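Local coordinates for ABC transporter sugar binding protein (Xanthomonas axonopodis pv. citri, PDB 3UOR) that probably binds maltose or a related sugar in the periplasm as the solute-binding component of an ABC importer, at residues A[224-235]-A[391-402]. Sequence-based numbering, arbitrary orientation.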
ATOM      1  N   ARG A 224      -9.970  18.517   0.426  1.00 33.80           N
ATOM      2  CA  ARG A 224     -10.809  19.149   1.442  1.00 35.61           C
ATOM      3  C   ARG A 224     -11.923  18.225   1.919  1.00 39.48           C
ATOM      4  O   ARG A 224     -12.281  18.235   3.101  1.00 35.24           O
ATOM      5  CB  ARG A 224     -11.411  20.452   0.927  1.00 36.41           C
ATOM      6  CG  ARG A 224     -10.389  21.568   0.738  1.00 34.20           C
ATOM      7  CD  ARG A 224     -11.105  22.785   0.182  1.00 37.60           C
ATOM      8  NE  ARG A 224     -10.232  23.914  -0.153  1.00 42.32           N
ATOM      9  CZ  ARG A 224      -9.980  24.926   0.672  1.00 43.06           C
ATOM     10  NH1 ARG A 224     -10.490  24.929   1.895  1.00 44.19           N
ATOM     11  NH2 ARG A 224      -9.225  25.928   0.275  1.00 38.41           N
ATOM     12  N   LYS A 225     -12.486  17.435   1.005  1.00 35.30           N
ATOM     13  CA  LYS A 225     -13.588  16.528   1.369  1.00 34.16           C
ATOM     14  C   LYS A 225     -13.001  15.390   2.236  1.00 32.07           C
ATOM     15  O   LYS A 225     -13.548  15.030   3.279  1.00 32.61           O
ATOM     16  CB  LYS A 225     -14.275  15.981   0.110  1.00 38.21           C
ATOM     17  CG  LYS A 225     -15.648  15.343   0.317  1.00 41.47           C
ATOM     18  CD  LYS A 225     -16.080  14.577  -0.953  1.00 53.89           C
ATOM     19  CE  LYS A 225     -17.583  14.272  -1.032  1.00 59.40           C
ATOM     20  NZ  LYS A 225     -18.098  13.345   0.005  1.00 59.88           N
ATOM     21  N   ALA A 226     -11.849  14.876   1.828  1.00 26.44           N
ATOM     22  CA  ALA A 226     -11.176  13.797   2.559  1.00 33.17           C
ATOM     23  C   ALA A 226     -10.712  14.239   3.949  1.00 34.34           C
ATOM     24  O   ALA A 226     -10.921  13.544   4.963  1.00 28.39           O
ATOM     25  CB  ALA A 226      -9.977  13.260   1.726  1.00 25.09           C
ATOM     26  N   LEU A 227     -10.069  15.397   3.999  1.00 26.00           N
ATOM     27  CA  LEU A 227      -9.727  16.007   5.291  1.00 29.47           C
ATOM     28  C   LEU A 227     -10.960  16.154   6.181  1.00 31.09           C
ATOM     29  O   LEU A 227     -10.935  15.822   7.368  1.00 31.37           O
ATOM     30  CB  LEU A 227      -9.056  17.388   5.113  1.00 33.95           C
ATOM     31  CG  LEU A 227      -8.607  18.056   6.426  1.00 35.04           C
ATOM     32  CD1 LEU A 227      -7.620  17.107   7.158  1.00 24.59           C
ATOM     33  CD2 LEU A 227      -7.943  19.410   6.135  1.00 30.65           C
ATOM     34  N   GLY A 228     -12.048  16.641   5.607  1.00 29.61           N
ATOM     35  CA  GLY A 228     -13.270  16.806   6.380  1.00 30.61           C
ATOM     36  C   GLY A 228     -13.776  15.508   6.997  1.00 42.91           C
ATOM     37  O   GLY A 228     -14.067  15.438   8.207  1.00 35.63           O
ATOM     38  N   PHE A 229     -13.888  14.475   6.157  1.00 37.50           N
ATOM     39  CA  PHE A 229     -14.388  13.153   6.575  1.00 31.84           C
ATOM     40  C   PHE A 229     -13.471  12.543   7.652  1.00 31.39           C
ATOM     41  O   PHE A 229     -13.933  12.058   8.683  1.00 29.93           O
ATOM     42  CB  PHE A 229     -14.465  12.229   5.345  1.00 30.94           C
ATOM     43  CG  PHE A 229     -15.001  10.852   5.634  1.00 37.29           C
ATOM     44  CD1 PHE A 229     -16.300  10.679   6.097  1.00 34.74           C
ATOM     45  CD2 PHE A 229     -14.219   9.726   5.388  1.00 36.11           C
ATOM     46  CE1 PHE A 229     -16.803   9.404   6.344  1.00 41.49           C
ATOM     47  CE2 PHE A 229     -14.703   8.457   5.625  1.00 30.86           C
ATOM     48  CZ  PHE A 229     -16.007   8.283   6.103  1.00 35.33           C
ATOM     49  N   TYR A 230     -12.164  12.591   7.409  1.00 25.20           N
ATOM     50  CA  TYR A 230     -11.172  12.065   8.342  1.00 25.77           C
ATOM     51  C   TYR A 230     -11.159  12.827   9.697  1.00 36.32           C
ATOM     52  O   TYR A 230     -11.231  12.222  10.767  1.00 31.18           O
ATOM     53  CB  TYR A 230      -9.796  12.131   7.662  1.00 22.78           C
ATOM     54  CG  TYR A 230      -8.609  11.742   8.508  1.00 29.71           C
ATOM     55  CD1 TYR A 230      -8.234  10.401   8.644  1.00 32.87           C
ATOM     56  CD2 TYR A 230      -7.813  12.712   9.124  1.00 35.54           C
ATOM     57  CE1 TYR A 230      -7.111  10.043   9.387  1.00 32.05           C
ATOM     58  CE2 TYR A 230      -6.692  12.358   9.878  1.00 30.32           C
ATOM     59  CZ  TYR A 230      -6.342  11.022   9.993  1.00 34.93           C
ATOM     60  OH  TYR A 230      -5.239  10.640  10.719  1.00 36.71           O
ATOM     61  N   ASP A 231     -11.080  14.149   9.656  1.00 36.62           N
ATOM     62  CA  ASP A 231     -11.073  14.942  10.900  1.00 29.18           C
ATOM     63  C   ASP A 231     -12.360  14.710  11.701  1.00 41.05           C
ATOM     64  O   ASP A 231     -12.334  14.551  12.928  1.00 38.03           O
ATOM     65  CB  ASP A 231     -10.921  16.420  10.564  1.00 33.32           C
ATOM     66  CG  ASP A 231     -10.801  17.298  11.801  1.00 36.99           C
ATOM     67  OD1 ASP A 231     -10.226  16.846  12.818  1.00 37.34           O
ATOM     68  OD2 ASP A 231     -11.261  18.454  11.733  1.00 38.84           O
ATOM     69  N   ASN A 232     -13.490  14.668  11.004  1.00 41.10           N
ATOM     70  CA  ASN A 232     -14.779  14.501  11.676  1.00 35.97           C
ATOM     71  C   ASN A 232     -14.824  13.287  12.610  1.00 43.12           C
ATOM     72  O   ASN A 232     -15.455  13.341  13.653  1.00 40.13           O
ATOM     73  CB  ASN A 232     -15.920  14.418  10.659  1.00 31.48           C
ATOM     74  CG  ASN A 232     -17.279  14.394  11.322  1.00 39.93           C
ATOM     75  OD1 ASN A 232     -17.675  15.349  11.988  1.00 39.96           O
ATOM     76  ND2 ASN A 232     -18.010  13.305  11.133  1.00 35.96           N
ATOM     77  N   MET A 233     -14.170  12.190  12.231  1.00 33.15           N
ATOM     78  CA  MET A 233     -14.211  10.974  13.044  1.00 34.28           C
ATOM     79  C   MET A 233     -13.577  11.188  14.422  1.00 38.31           C
ATOM     80  O   MET A 233     -14.028  10.623  15.408  1.00 38.07           O
ATOM     81  CB  MET A 233     -13.490   9.812  12.343  1.00 26.15           C
ATOM     82  CG  MET A 233     -14.130   9.388  11.007  1.00 32.81           C
ATOM     83  SD  MET A 233     -13.437   7.815  10.423  1.00 36.11           S
ATOM     84  CE  MET A 233     -13.511   8.123   8.665  1.00 35.60           C
ATOM     85  N   TYR A 234     -12.495  11.951  14.491  1.00 30.03           N
ATOM     86  CA  TYR A 234     -11.921  12.241  15.802  1.00 38.14           C
ATOM     87  C   TYR A 234     -12.786  13.218  16.581  1.00 41.21           C
ATOM     88  O   TYR A 234     -12.967  13.048  17.779  1.00 45.88           O
ATOM     89  CB  TYR A 234     -10.504  12.798  15.694  1.00 31.10           C
ATOM     90  CG  TYR A 234      -9.565  11.887  14.954  1.00 36.01           C
ATOM     91  CD1 TYR A 234      -8.748  10.987  15.627  1.00 29.64           C
ATOM     92  CD2 TYR A 234      -9.511  11.916  13.568  1.00 34.40           C
ATOM     93  CE1 TYR A 234      -7.884  10.157  14.920  1.00 32.39           C
ATOM     94  CE2 TYR A 234      -8.659  11.096  12.861  1.00 30.93           C
ATOM     95  CZ  TYR A 234      -7.861  10.219  13.533  1.00 31.45           C
ATOM     96  OH  TYR A 234      -7.009   9.432  12.796  1.00 28.79           O
ATOM     97  N   GLN A 235     -13.320  14.230  15.904  1.00 38.23           N
ATOM     98  CA  GLN A 235     -14.071  15.257  16.610  1.00 45.09           C
ATOM     99  C   GLN A 235     -15.407  14.726  17.117  1.00 46.27           C
ATOM    100  O   GLN A 235     -15.944  15.263  18.091  1.00 46.13           O
ATOM    101  CB  GLN A 235     -14.255  16.545  15.788  1.00 41.31           C
ATOM    102  CG  GLN A 235     -12.974  17.177  15.206  1.00 41.10           C
ATOM    103  CD  GLN A 235     -11.817  17.264  16.189  1.00 43.56           C
ATOM    104  OE1 GLN A 235     -12.005  17.260  17.398  1.00 43.45           O
ATOM    105  NE2 GLN A 235     -10.610  17.349  15.663  1.00 39.06           N
ATOM    106  N   VAL A 391      -4.502  19.557  12.609  1.00 39.54           N
ATOM    107  CA  VAL A 391      -5.924  19.779  12.454  1.00 37.45           C
ATOM    108  C   VAL A 391      -6.695  18.987  13.504  1.00 44.70           C
ATOM    109  O   VAL A 391      -7.563  19.542  14.188  1.00 40.47           O
ATOM    110  CB  VAL A 391      -6.395  19.378  11.058  1.00 38.83           C
ATOM    111  CG1 VAL A 391      -7.921  19.204  11.024  1.00 32.58           C
ATOM    112  CG2 VAL A 391      -5.925  20.402  10.051  1.00 31.08           C
ATOM    113  N   VAL A 392      -6.377  17.697  13.639  1.00 32.74           N
ATOM    114  CA  VAL A 392      -7.077  16.852  14.608  1.00 34.16           C
ATOM    115  C   VAL A 392      -6.825  17.254  16.068  1.00 41.51           C
ATOM    116  O   VAL A 392      -7.755  17.374  16.858  1.00 43.87           O
ATOM    117  CB  VAL A 392      -6.726  15.374  14.454  1.00 38.92           C
ATOM    118  CG1 VAL A 392      -7.448  14.562  15.509  1.00 35.21           C
ATOM    119  CG2 VAL A 392      -7.086  14.870  13.027  1.00 29.19           C
ATOM    120  N   ARG A 393      -5.567  17.436  16.431  1.00 38.37           N
ATOM    121  CA  ARG A 393      -5.221  17.693  17.817  1.00 43.18           C
ATOM    122  C   ARG A 393      -5.370  19.168  18.171  1.00 46.65           C
ATOM    123  O   ARG A 393      -5.980  19.492  19.163  1.00 42.55           O
ATOM    124  CB  ARG A 393      -3.800  17.224  18.127  1.00 46.00           C
ATOM    125  CG  ARG A 393      -3.589  15.721  17.966  1.00 51.31           C
ATOM    126  CD  ARG A 393      -2.267  15.279  18.609  1.00 51.26           C
ATOM    127  NE  ARG A 393      -2.471  14.076  19.413  1.00 52.49           N
ATOM    128  CZ  ARG A 393      -1.815  12.940  19.219  1.00 56.19           C
ATOM    129  NH1 ARG A 393      -0.907  12.863  18.264  1.00 60.56           N
ATOM    130  NH2 ARG A 393      -2.053  11.884  19.979  1.00 54.23           N
ATOM    131  N   GLY A 394      -4.825  20.058  17.348  1.00 53.46           N
ATOM    132  CA  GLY A 394      -4.795  21.474  17.682  1.00 46.42           C
ATOM    133  C   GLY A 394      -6.006  22.242  17.193  1.00 46.80           C
ATOM    134  O   GLY A 394      -6.168  23.399  17.500  1.00 54.03           O
ATOM    135  N   GLY A 395      -6.875  21.608  16.424  1.00 49.01           N
ATOM    136  CA  GLY A 395      -8.016  22.333  15.898  1.00 47.37           C
ATOM    137  C   GLY A 395      -7.646  23.376  14.851  1.00 49.64           C
ATOM    138  O   GLY A 395      -8.466  24.232  14.530  1.00 49.98           O
ATOM    139  N   GLN A 396      -6.429  23.309  14.299  1.00 40.25           N
ATOM    140  CA  GLN A 396      -6.107  24.146  13.143  1.00 38.57           C
ATOM    141  C   GLN A 396      -7.265  24.074  12.138  1.00 35.49           C
ATOM    142  O   GLN A 396      -7.855  23.025  11.962  1.00 42.61           O
ATOM    143  CB  GLN A 396      -4.784  23.711  12.494  1.00 32.81           C
ATOM    144  CG  GLN A 396      -4.512  24.391  11.163  1.00 36.83           C
ATOM    145  CD  GLN A 396      -3.087  24.202  10.672  1.00 42.49           C
ATOM    146  OE1 GLN A 396      -2.329  23.422  11.234  1.00 52.35           O
ATOM    147  NE2 GLN A 396      -2.717  24.926   9.623  1.00 38.79           N
ATOM    148  N   SER A 397      -7.588  25.182  11.483  1.00 37.15           N
ATOM    149  CA  SER A 397      -8.697  25.194  10.522  1.00 37.74           C
ATOM    150  C   SER A 397      -8.340  24.467   9.230  1.00 37.34           C
ATOM    151  O   SER A 397      -7.166  24.352   8.866  1.00 38.64           O
ATOM    152  CB  SER A 397      -9.089  26.628  10.177  1.00 37.60           C
ATOM    153  OG  SER A 397      -8.117  27.194   9.323  1.00 47.21           O
ATOM    154  N   HIS A 398      -9.360  24.010   8.511  1.00 36.26           N
ATOM    155  CA  HIS A 398      -9.134  23.233   7.309  1.00 40.39           C
ATOM    156  C   HIS A 398      -8.626  24.150   6.216  1.00 43.16           C
ATOM    157  O   HIS A 398      -7.743  23.764   5.447  1.00 46.83           O
ATOM    158  CB  HIS A 398     -10.408  22.481   6.888  1.00 35.43           C
ATOM    159  CG  HIS A 398     -10.820  21.418   7.864  1.00 39.76           C
ATOM    160  ND1 HIS A 398     -11.785  20.478   7.582  1.00 41.33           N
ATOM    161  CD2 HIS A 398     -10.378  21.140   9.113  1.00 43.18           C
ATOM    162  CE1 HIS A 398     -11.935  19.674   8.625  1.00 39.67           C
ATOM    163  NE2 HIS A 398     -11.089  20.054   9.565  1.00 33.84           N
ATOM    164  N   ASP A 399      -9.176  25.363   6.154  1.00 32.43           N
ATOM    165  CA  ASP A 399      -8.671  26.376   5.222  1.00 43.94           C
ATOM    166  C   ASP A 399      -7.184  26.619   5.434  1.00 42.09           C
ATOM    167  O   ASP A 399      -6.430  26.639   4.468  1.00 45.17           O
ATOM    168  CB  ASP A 399      -9.414  27.716   5.377  1.00 47.91           C
ATOM    169  CG  ASP A 399     -10.747  27.742   4.639  1.00 64.34           C
ATOM    170  OD1 ASP A 399     -11.595  28.606   4.967  1.00 75.11           O
ATOM    171  OD2 ASP A 399     -10.951  26.902   3.734  1.00 61.15           O
ATOM    172  N   ALA A 400      -6.778  26.829   6.693  1.00 35.77           N
ATOM    173  CA  ALA A 400      -5.381  27.123   7.031  1.00 36.27           C
ATOM    174  C   ALA A 400      -4.542  25.894   6.699  1.00 37.02           C
ATOM    175  O   ALA A 400      -3.457  26.007   6.144  1.00 40.31           O
ATOM    176  CB  ALA A 400      -5.220  27.477   8.541  1.00 26.43           C
ATOM    177  N   ALA A 401      -5.047  24.725   7.081  1.00 33.61           N
ATOM    178  CA  ALA A 401      -4.334  23.462   6.882  1.00 34.62           C
ATOM    179  C   ALA A 401      -3.965  23.293   5.417  1.00 34.76           C
ATOM    180  O   ALA A 401      -2.795  23.134   5.089  1.00 35.11           O
ATOM    181  CB  ALA A 401      -5.186  22.284   7.339  1.00 33.95           C
ATOM    182  N   VAL A 402      -4.953  23.346   4.528  1.00 35.31           N
ATOM    183  CA  VAL A 402      -4.693  23.019   3.116  1.00 38.31           C
ATOM    184  C   VAL A 402      -3.849  24.101   2.417  1.00 39.81           C
ATOM    185  O   VAL A 402      -3.043  23.821   1.528  1.00 41.16           O
ATOM    186  CB  VAL A 402      -6.002  22.709   2.342  1.00 33.39           C
ATOM    187  CG1 VAL A 402      -6.756  21.552   3.021  1.00 26.57           C
ATOM    188  CG2 VAL A 402      -6.896  23.947   2.292  1.00 37.15           C
TER
HETATM  189  O   HOH W   1     -11.971  20.404   4.829  1.00 35.41           O
HETATM  190  O   HOH W   2     -10.145  20.007  13.775  1.00 39.02           O
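Leu-227 CG lies over one face of the His-398 imidazole, 4.2 Å from the ring centroid, a CH-pi contact. At the ring edge, in the imidazole plane, His-398 NE2 gives a hydrogen bond to Asp-231 OD2 (2.7 Å, 157°). It reaches OD2 from the anti side, tilted out of the carboxylate plane. The Arg-224 guanidinium carries Val-402 CG2 over the centre of one face. At its edge, Arg-224 NH1 makes a salt bridge to Asp-399 OD2 (2.7 Å), the carboxylate turned 77° from the guanidinium plane. The Tyr-234 ring has Val-392 CG1 over one face, 3.5 Å from Tyr-234 CG. Tyr-234 CE2 lies over one face of the Tyr-230 ring, offset toward the rim, while Val-392 CG2 approaches that ring obliquely. Val-392 is a knob among Tyr-230, Asp-231, Tyr-234 and Gln-235. Gln-235, bent at chi2 (-46°), turns NE2 back to Asp-231 OD1 (2.9 Å) and Val-392 O (3.1 Å). Lys-241 NZ is hydrogen-bonded to Gln-235 OE1.

Helix 221-235 packs on the end of helix 377-394 and the start of helix 398-412. Water 1 links Arg-224 O to His-398 ND1. Buried Asp-231 receives a side-chain N-H on each oxygen. Its charge would probably raise the proton affinity of His-398.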